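Local structure of protease Do-like 2, chloroplastic (Arabidopsis thaliana, 4FLN) at residues V293-D305 against A337-Q351. The protein is a chloroplast serine protease that performs the primary cleavage of the photodamaged D1 protein of plant photosystem II. Numbering follows the deposited sequence.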
# COMPACT_ATOMS: atom_id res chain seq x y z
N VAL B 293 -37.66 -14.71 34.37
CA VAL B 293 -38.97 -14.75 33.72
C VAL B 293 -38.95 -15.64 32.47
O VAL B 293 -39.80 -16.51 32.33
CB VAL B 293 -39.46 -13.33 33.34
CG1 VAL B 293 -40.90 -13.38 32.87
CG2 VAL B 293 -39.31 -12.38 34.51
N LEU B 294 -38.08 -15.30 31.52
CA LEU B 294 -37.82 -16.13 30.33
C LEU B 294 -36.78 -17.26 30.53
O LEU B 294 -35.94 -17.19 31.42
CB LEU B 294 -37.44 -15.25 29.15
CG LEU B 294 -38.46 -14.15 28.89
CD1 LEU B 294 -38.03 -13.27 27.75
CD2 LEU B 294 -39.82 -14.76 28.61
N LYS B 295 -36.86 -18.30 29.69
CA LYS B 295 -35.87 -19.38 29.66
C LYS B 295 -35.48 -19.74 28.23
O LYS B 295 -36.26 -19.52 27.30
CB LYS B 295 -36.44 -20.65 30.30
CG LYS B 295 -37.19 -20.42 31.59
CD LYS B 295 -37.92 -21.68 32.01
CE LYS B 295 -38.79 -21.41 33.22
NZ LYS B 295 -39.73 -22.53 33.48
N GLU B 296 -34.29 -20.30 28.05
CA GLU B 296 -33.90 -20.81 26.74
C GLU B 296 -34.99 -21.75 26.26
O GLU B 296 -35.40 -22.64 27.00
CB GLU B 296 -32.60 -21.60 26.81
CG GLU B 296 -31.50 -21.02 27.66
CD GLU B 296 -30.32 -21.97 27.79
OE1 GLU B 296 -29.23 -21.53 28.21
OE2 GLU B 296 -30.48 -23.17 27.47
N GLY B 297 -35.45 -21.57 25.03
CA GLY B 297 -36.47 -22.45 24.50
C GLY B 297 -37.84 -21.80 24.47
O GLY B 297 -38.78 -22.33 23.89
N ASP B 298 -37.94 -20.63 25.10
CA ASP B 298 -39.14 -19.82 25.00
C ASP B 298 -39.23 -19.17 23.62
O ASP B 298 -38.23 -18.71 23.05
CB ASP B 298 -39.16 -18.74 26.09
CG ASP B 298 -39.45 -19.31 27.47
OD1 ASP B 298 -39.53 -20.55 27.60
OD2 ASP B 298 -39.58 -18.51 28.42
N VAL B 299 -40.43 -19.13 23.07
CA VAL B 299 -40.63 -18.45 21.81
C VAL B 299 -41.45 -17.22 22.08
O VAL B 299 -42.64 -17.33 22.34
CB VAL B 299 -41.41 -19.32 20.84
CG1 VAL B 299 -41.62 -18.57 19.52
CG2 VAL B 299 -40.70 -20.66 20.63
N ILE B 300 -40.85 -16.03 22.02
CA ILE B 300 -41.70 -14.87 22.22
C ILE B 300 -42.59 -14.70 20.99
O ILE B 300 -42.14 -14.82 19.85
CB ILE B 300 -41.00 -13.53 22.67
CG1 ILE B 300 -41.03 -12.50 21.55
CG2 ILE B 300 -39.60 -13.73 23.30
CD1 ILE B 300 -41.60 -11.19 22.01
N VAL B 301 -43.85 -14.44 21.26
CA VAL B 301 -44.93 -14.48 20.28
C VAL B 301 -45.59 -13.09 20.14
O VAL B 301 -45.81 -12.60 19.04
CB VAL B 301 -45.91 -15.63 20.59
CG1 VAL B 301 -47.34 -15.18 20.40
CG2 VAL B 301 -45.58 -16.84 19.72
N SER B 302 -46.01 -12.52 21.26
CA SER B 302 -46.50 -11.15 21.24
C SER B 302 -45.67 -10.25 22.16
O SER B 302 -44.94 -10.74 23.02
CB SER B 302 -47.96 -11.10 21.67
OG SER B 302 -48.17 -11.84 22.86
N PHE B 303 -45.74 -8.95 21.93
CA PHE B 303 -45.14 -7.98 22.83
C PHE B 303 -46.12 -6.83 22.96
O PHE B 303 -46.42 -6.17 21.97
CB PHE B 303 -43.81 -7.52 22.25
CG PHE B 303 -43.09 -6.52 23.09
CD1 PHE B 303 -42.00 -6.89 23.85
CD2 PHE B 303 -43.49 -5.19 23.11
CE1 PHE B 303 -41.32 -5.97 24.61
CE2 PHE B 303 -42.82 -4.26 23.88
CZ PHE B 303 -41.73 -4.65 24.63
N ASP B 304 -46.62 -6.57 24.17
CA ASP B 304 -47.68 -5.57 24.37
C ASP B 304 -48.82 -5.79 23.37
O ASP B 304 -49.37 -4.84 22.82
CB ASP B 304 -47.14 -4.14 24.22
CG ASP B 304 -46.47 -3.60 25.50
OD1 ASP B 304 -46.64 -4.21 26.58
OD2 ASP B 304 -45.79 -2.56 25.42
N ASP B 305 -49.15 -7.06 23.15
CA ASP B 305 -50.23 -7.49 22.24
C ASP B 305 -50.04 -7.14 20.76
O ASP B 305 -51.00 -7.15 19.99
CB ASP B 305 -51.60 -7.00 22.73
CG ASP B 305 -51.99 -7.56 24.08
OD1 ASP B 305 -52.32 -8.77 24.16
OD2 ASP B 305 -51.95 -6.80 25.08
N ALA B 337 -43.13 -4.49 30.26
CA ALA B 337 -43.78 -4.91 29.02
C ALA B 337 -44.47 -6.25 29.23
O ALA B 337 -43.93 -7.13 29.89
CB ALA B 337 -42.76 -5.03 27.88
N GLU B 338 -45.67 -6.40 28.67
CA GLU B 338 -46.32 -7.70 28.66
C GLU B 338 -45.86 -8.51 27.45
O GLU B 338 -45.84 -8.02 26.33
CB GLU B 338 -47.83 -7.54 28.67
CG GLU B 338 -48.34 -6.76 29.87
CD GLU B 338 -49.85 -6.70 29.93
OE1 GLU B 338 -50.38 -5.85 30.68
OE2 GLU B 338 -50.49 -7.50 29.23
N ILE B 339 -45.47 -9.75 27.69
CA ILE B 339 -44.92 -10.55 26.61
C ILE B 339 -45.61 -11.90 26.49
O ILE B 339 -45.61 -12.71 27.42
CB ILE B 339 -43.40 -10.72 26.78
CG1 ILE B 339 -42.71 -9.35 26.77
CG2 ILE B 339 -42.82 -11.62 25.70
CD1 ILE B 339 -41.21 -9.39 26.99
N GLY B 340 -46.26 -12.12 25.35
CA GLY B 340 -46.80 -13.41 25.00
C GLY B 340 -45.75 -14.44 24.61
O GLY B 340 -44.97 -14.24 23.67
N ILE B 341 -45.79 -15.58 25.28
CA ILE B 341 -44.76 -16.59 25.13
C ILE B 341 -45.35 -17.95 24.81
O ILE B 341 -46.50 -18.24 25.15
CB ILE B 341 -43.89 -16.66 26.42
CG1 ILE B 341 -42.48 -16.19 26.11
CG2 ILE B 341 -43.88 -18.04 27.07
CD1 ILE B 341 -42.47 -14.81 25.53
N ILE B 342 -44.58 -18.78 24.14
CA ILE B 342 -44.90 -20.19 24.04
C ILE B 342 -43.79 -20.95 24.75
O ILE B 342 -42.63 -20.90 24.34
CB ILE B 342 -45.04 -20.69 22.59
CG1 ILE B 342 -46.15 -19.92 21.87
CG2 ILE B 342 -45.29 -22.20 22.56
CD1 ILE B 342 -46.42 -20.39 20.46
N ARG B 343 -44.17 -21.61 25.84
CA ARG B 343 -43.24 -22.40 26.63
C ARG B 343 -43.71 -23.84 26.59
O ARG B 343 -44.90 -24.11 26.70
CB ARG B 343 -43.18 -21.88 28.07
CG ARG B 343 -42.30 -22.72 28.98
CD ARG B 343 -42.15 -22.06 30.33
NE ARG B 343 -41.40 -20.82 30.21
CZ ARG B 343 -41.51 -19.80 31.05
NH1 ARG B 343 -42.34 -19.86 32.08
NH2 ARG B 343 -40.79 -18.71 30.84
N ALA B 344 -42.78 -24.78 26.42
CA ALA B 344 -43.17 -26.14 26.08
C ALA B 344 -44.02 -26.02 24.83
O ALA B 344 -43.55 -25.58 23.76
CB ALA B 344 -43.95 -26.77 27.18
N GLY B 345 -45.28 -26.43 24.94
CA GLY B 345 -46.21 -26.22 23.85
C GLY B 345 -47.27 -25.20 24.16
O GLY B 345 -48.20 -25.00 23.38
N GLU B 346 -47.13 -24.53 25.29
CA GLU B 346 -48.24 -23.80 25.87
C GLU B 346 -48.11 -22.28 25.79
O GLU B 346 -47.08 -21.72 26.14
CB GLU B 346 -48.43 -24.23 27.33
CG GLU B 346 -48.69 -25.73 27.49
CD GLU B 346 -48.09 -26.31 28.76
OE1 GLU B 346 -48.26 -25.70 29.84
OE2 GLU B 346 -47.44 -27.37 28.67
N HIS B 347 -49.17 -21.63 25.32
CA HIS B 347 -49.24 -20.17 25.35
C HIS B 347 -49.25 -19.69 26.79
O HIS B 347 -49.89 -20.29 27.65
CB HIS B 347 -50.48 -19.66 24.62
CG HIS B 347 -50.30 -19.54 23.14
ND1 HIS B 347 -50.25 -20.64 22.30
CD2 HIS B 347 -50.16 -18.45 22.35
CE1 HIS B 347 -50.08 -20.23 21.06
NE2 HIS B 347 -50.02 -18.91 21.06
N LYS B 348 -48.52 -18.62 27.06
CA LYS B 348 -48.44 -18.09 28.41
C LYS B 348 -48.14 -16.60 28.32
O LYS B 348 -47.46 -16.16 27.40
CB LYS B 348 -47.34 -18.83 29.17
CG LYS B 348 -47.46 -18.73 30.68
CD LYS B 348 -46.76 -19.90 31.37
CE LYS B 348 -47.31 -21.26 30.89
NZ LYS B 348 -48.73 -21.52 31.29
N LYS B 349 -48.66 -15.83 29.27
CA LYS B 349 -48.34 -14.41 29.33
C LYS B 349 -47.39 -14.13 30.50
O LYS B 349 -47.54 -14.72 31.57
CB LYS B 349 -49.62 -13.60 29.48
CG LYS B 349 -49.54 -12.18 28.93
CD LYS B 349 -50.95 -11.63 28.76
CE LYS B 349 -50.98 -10.40 27.84
NZ LYS B 349 -52.35 -9.82 27.75
N VAL B 350 -46.42 -13.25 30.30
CA VAL B 350 -45.54 -12.82 31.38
C VAL B 350 -45.25 -11.31 31.34
O VAL B 350 -45.44 -10.67 30.31
CB VAL B 350 -44.19 -13.58 31.39
CG1 VAL B 350 -44.41 -15.04 31.06
CG2 VAL B 350 -43.21 -12.95 30.43
N GLN B 351 -44.80 -10.76 32.47
CA GLN B 351 -44.36 -9.37 32.53
C GLN B 351 -42.85 -9.30 32.72
O GLN B 351 -42.28 -10.12 33.44
CB GLN B 351 -45.03 -8.63 33.68
CG GLN B 351 -46.53 -8.67 33.67
CD GLN B 351 -47.12 -7.90 34.84
OE1 GLN B 351 -47.21 -6.67 34.80
NE2 GLN B 351 -47.53 -8.62 35.88
O HOH W 1 -41.17 -23.38 23.46
O HOH W 2 -48.27 -9.84 24.54
O HOH W 3 -46.83 -3.48 29.09
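Ile300 and Ile341 face each other across two antiparallel strands of the first of the two PDZ domains, 299-303 and 337-343. Strand 337-343 turns back through a type II' turn, Arg343 to Glu346, into strand 346-351. A classic beta bulge interrupts the pairing: Val301 N and Ser302 N both donate to Gly340 O, at 2.7 and 3.1 Å. On one face, Ile341 CD1 is the bump that lies against Ile300. It projects against CA and CB of Ile300, 3.5 Å from CB, beside Ile339 CG2. Ile339 CG2 sits by Ile300 CD1 at 3.9 Å, while Ile339 CG1 lies beside Phe303 CD1. Phe303 has CG anti to its backbone N (chi1 -180°), which sends the ring across toward Ala337, where CZ meets Ala337 CB. Phe324 and helix 325-329 also pack against this ring. Leu294 CD2 fits against Ile341 CG1 at the edge of this layer. On the other face, Ile342 CD1 rests on Val301 CG2, and the ring of His347 lies over Ile342 CG1.

The loop before strand 299-303 closes over Arg343. The arginine chain bends at chi3 (-66°) and meets the Asp298 carboxylate side-on, NE to OD1 and NH2 to OD2. Lys295 CE lies over one guanidinium face, 3.8 Å from CZ. The same Arg343 NH2 that binds Asp298 reaches Val293 O at 2.8 Å, in the carbonyl plane. With an alanine here, the Asp298 carboxylate would probably lose its charge partner and Val293 O its arginine donor. Asp298 OD2 also receives Lys295 N, from above the carboxylate plane.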